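Long-range contact in glutathione S-transferase (Pseudomonas protegens, PDB 4IKH), which probably catalyses the conjugation of glutathione to electrophilic substrates, and can bind two glutathione molecules: residues Y47-R51 / G229-P233. Sequence-based numbering, arbitrary orientation.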
ATOM      1  N   TYR A  47      20.940 -13.758   4.990  1.00 59.85           N
ATOM      2  CA  TYR A  47      19.742 -14.336   4.405  1.00 57.02           C
ATOM      3  C   TYR A  47      20.086 -15.291   3.270  1.00 57.92           C
ATOM      4  O   TYR A  47      21.202 -15.273   2.745  1.00 53.26           O
ATOM      5  CB  TYR A  47      18.803 -13.234   3.892  1.00 55.70           C
ATOM      6  CG  TYR A  47      19.278 -12.550   2.625  1.00 56.32           C
ATOM      7  CD1 TYR A  47      20.207 -11.519   2.679  1.00 53.47           C
ATOM      8  CD2 TYR A  47      18.793 -12.937   1.374  1.00 56.72           C
ATOM      9  CE1 TYR A  47      20.644 -10.890   1.532  1.00 52.53           C
ATOM     10  CE2 TYR A  47      19.227 -12.313   0.215  1.00 53.65           C
ATOM     11  CZ  TYR A  47      20.152 -11.287   0.305  1.00 55.23           C
ATOM     12  OH  TYR A  47      20.597 -10.644  -0.828  1.00 57.05           O
ATOM     13  N   GLU A  48      19.112 -16.117   2.892  1.00 59.79           N
ATOM     14  CA  GLU A  48      19.256 -17.045   1.777  1.00 62.29           C
ATOM     15  C   GLU A  48      18.181 -16.767   0.736  1.00 60.91           C
ATOM     16  O   GLU A  48      17.010 -16.613   1.073  1.00 64.40           O
ATOM     17  CB  GLU A  48      19.139 -18.489   2.266  1.00 64.18           C
ATOM     18  CG  GLU A  48      19.016 -19.512   1.150  1.00 61.74           C
ATOM     19  CD  GLU A  48      19.061 -20.937   1.660  1.00 63.13           C
ATOM     20  OE1 GLU A  48      19.019 -21.134   2.898  1.00 60.51           O
ATOM     21  OE2 GLU A  48      19.145 -21.857   0.819  1.00 64.44           O
ATOM     22  N   ALA A  49      18.574 -16.711  -0.531  1.00 63.05           N
ATOM     23  CA  ALA A  49      17.637 -16.336  -1.584  1.00 64.35           C
ATOM     24  C   ALA A  49      17.230 -17.503  -2.474  1.00 61.90           C
ATOM     25  O   ALA A  49      18.068 -18.287  -2.919  1.00 63.59           O
ATOM     26  CB  ALA A  49      18.204 -15.200  -2.422  1.00 67.18           C
ATOM     27  N   HIS A  50      15.933 -17.599  -2.738  1.00 62.05           N
ATOM     28  CA  HIS A  50      15.405 -18.622  -3.623  1.00 58.66           C
ATOM     29  C   HIS A  50      14.626 -17.981  -4.757  1.00 57.36           C
ATOM     30  O   HIS A  50      13.709 -17.189  -4.525  1.00 58.88           O
ATOM     31  CB  HIS A  50      14.508 -19.578  -2.844  1.00 58.52           C
ATOM     32  CG  HIS A  50      15.192 -20.230  -1.685  1.00 58.82           C
ATOM     33  ND1 HIS A  50      15.982 -21.352  -1.822  1.00 57.63           N
ATOM     34  CD2 HIS A  50      15.212 -19.913  -0.369  1.00 58.09           C
ATOM     35  CE1 HIS A  50      16.456 -21.698  -0.640  1.00 61.37           C
ATOM     36  NE2 HIS A  50      16.005 -20.842   0.260  1.00 59.02           N
ATOM     37  N   ARG A  51      15.002 -18.321  -5.982  1.00 57.98           N
ATOM     38  CA  ARG A  51      14.330 -17.799  -7.159  1.00 60.84           C
ATOM     39  C   ARG A  51      12.998 -18.510  -7.390  1.00 62.83           C
ATOM     40  O   ARG A  51      12.954 -19.729  -7.577  1.00 64.24           O
ATOM     41  CB  ARG A  51      15.240 -17.939  -8.380  1.00 64.10           C
ATOM     42  CG  ARG A  51      14.680 -17.377  -9.672  1.00 67.49           C
ATOM     43  CD  ARG A  51      15.731 -17.444 -10.771  1.00 73.85           C
ATOM     44  NE  ARG A  51      16.103 -16.123 -11.271  1.00 75.30           N
ATOM     45  CZ  ARG A  51      15.630 -15.596 -12.395  1.00 75.50           C
ATOM     46  NH1 ARG A  51      16.020 -14.386 -12.781  1.00 74.12           N
ATOM     47  NH2 ARG A  51      14.768 -16.280 -13.137  1.00 77.75           N
ATOM     48  N   GLY A 229      21.612  -6.051  -4.749  1.00 52.93           N
ATOM     49  CA  GLY A 229      20.215  -6.428  -4.572  1.00 51.62           C
ATOM     50  C   GLY A 229      19.387  -6.465  -5.848  1.00 53.59           C
ATOM     51  O   GLY A 229      18.412  -7.220  -5.940  1.00 54.10           O
ATOM     52  N   LEU A 230      19.770  -5.656  -6.832  1.00 52.87           N
ATOM     53  CA  LEU A 230      19.017  -5.559  -8.082  1.00 54.27           C
ATOM     54  C   LEU A 230      19.070  -6.852  -8.897  1.00 56.32           C
ATOM     55  O   LEU A 230      18.166  -7.128  -9.694  1.00 53.93           O
ATOM     56  CB  LEU A 230      19.517  -4.379  -8.917  1.00 58.11           C
ATOM     57  CG  LEU A 230      19.106  -2.981  -8.456  1.00 57.79           C
ATOM     58  CD1 LEU A 230      19.958  -1.917  -9.121  1.00 58.30           C
ATOM     59  CD2 LEU A 230      17.640  -2.748  -8.768  1.00 57.37           C
ATOM     60  N   GLU A 231      20.118  -7.647  -8.681  1.00 61.33           N
ATOM     61  CA  GLU A 231      20.306  -8.895  -9.428  1.00 70.93           C
ATOM     62  C   GLU A 231      19.840 -10.134  -8.662  1.00 67.04           C
ATOM     63  O   GLU A 231      19.964 -11.259  -9.154  1.00 68.89           O
ATOM     64  CB  GLU A 231      21.778  -9.071  -9.803  1.00 81.93           C
ATOM     65  CG  GLU A 231      22.469  -7.792 -10.233  1.00 94.56           C
ATOM     66  CD  GLU A 231      21.903  -7.218 -11.523  1.00104.18           C
ATOM     67  OE1 GLU A 231      21.223  -7.966 -12.263  1.00106.51           O
ATOM     68  OE2 GLU A 231      22.142  -6.021 -11.798  1.00107.77           O
ATOM     69  N   ILE A 232      19.296  -9.922  -7.468  1.00 57.94           N
ATOM     70  CA  ILE A 232      19.005 -11.017  -6.551  1.00 59.03           C
ATOM     71  C   ILE A 232      17.512 -11.380  -6.490  1.00 62.41           C
ATOM     72  O   ILE A 232      16.665 -10.506  -6.311  1.00 64.20           O
ATOM     73  CB  ILE A 232      19.539 -10.680  -5.144  1.00 58.44           C
ATOM     74  CG1 ILE A 232      21.058 -10.504  -5.200  1.00 61.54           C
ATOM     75  CG2 ILE A 232      19.157 -11.751  -4.142  1.00 61.49           C
ATOM     76  CD1 ILE A 232      21.736 -10.438  -3.841  1.00 61.48           C
ATOM     77  N   PRO A 233      17.188 -12.679  -6.634  1.00 62.26           N
ATOM     78  CA  PRO A 233      18.135 -13.773  -6.905  1.00 64.79           C
ATOM     79  C   PRO A 233      18.429 -13.958  -8.397  1.00 66.53           C
ATOM     80  O   PRO A 233      17.551 -14.378  -9.155  1.00 67.75           O
ATOM     81  CB  PRO A 233      17.418 -15.001  -6.338  1.00 64.49           C
ATOM     82  CG  PRO A 233      15.963 -14.676  -6.467  1.00 63.98           C
ATOM     83  CD  PRO A 233      15.842 -13.182  -6.294  1.00 62.93           C
TER
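This is an interdomain surface contact: the last modelled residues of the chain, coming off helix 224-229 of the all-helical C-terminal domain, reach strand 47-51, the outermost strand on one side of the thioredoxin-like sheet, with Ile232 and Pro233. The helix gives way to a type I turn from Gly229 to Ile232, closed by Ile232 N to Gly229 O at 3.2 Å, and Gly229 O also accepts a hydrogen bond from Ser37 of helix 31-43. Ile232 packs against both Tyr47 and Ala49: its CD1 comes to 3.2 Å from Tyr47 OH, a tight approach to a hydroxyl already hydrogen-bonded to Glu41, while its CG2 sits at the ring edge and 4.0 Å from Ala49 CB. A cis peptide bond then leads into Pro233, the residue most covered by the strand. Its CB packs 4.0 Å from Ala49 CB, its CG reaches 3.9 Å from both His50 O and Arg51 CB, and its ring also touches Pro29; the side chain of Pro233 is about 11 Å from a bound glutathione. Arg51 extends its side chain past the proline and donates from NE to Pro233 O at 3.1 Å, nearly straight at 160°. Apolar packing on Tyr47 and Ala49, backed by helix 31-43 under Ile232, thus does most of the holding; the one hydrogen bond across the segments runs from side chain to carbonyl, so the tail leaves the sheet edge unextended.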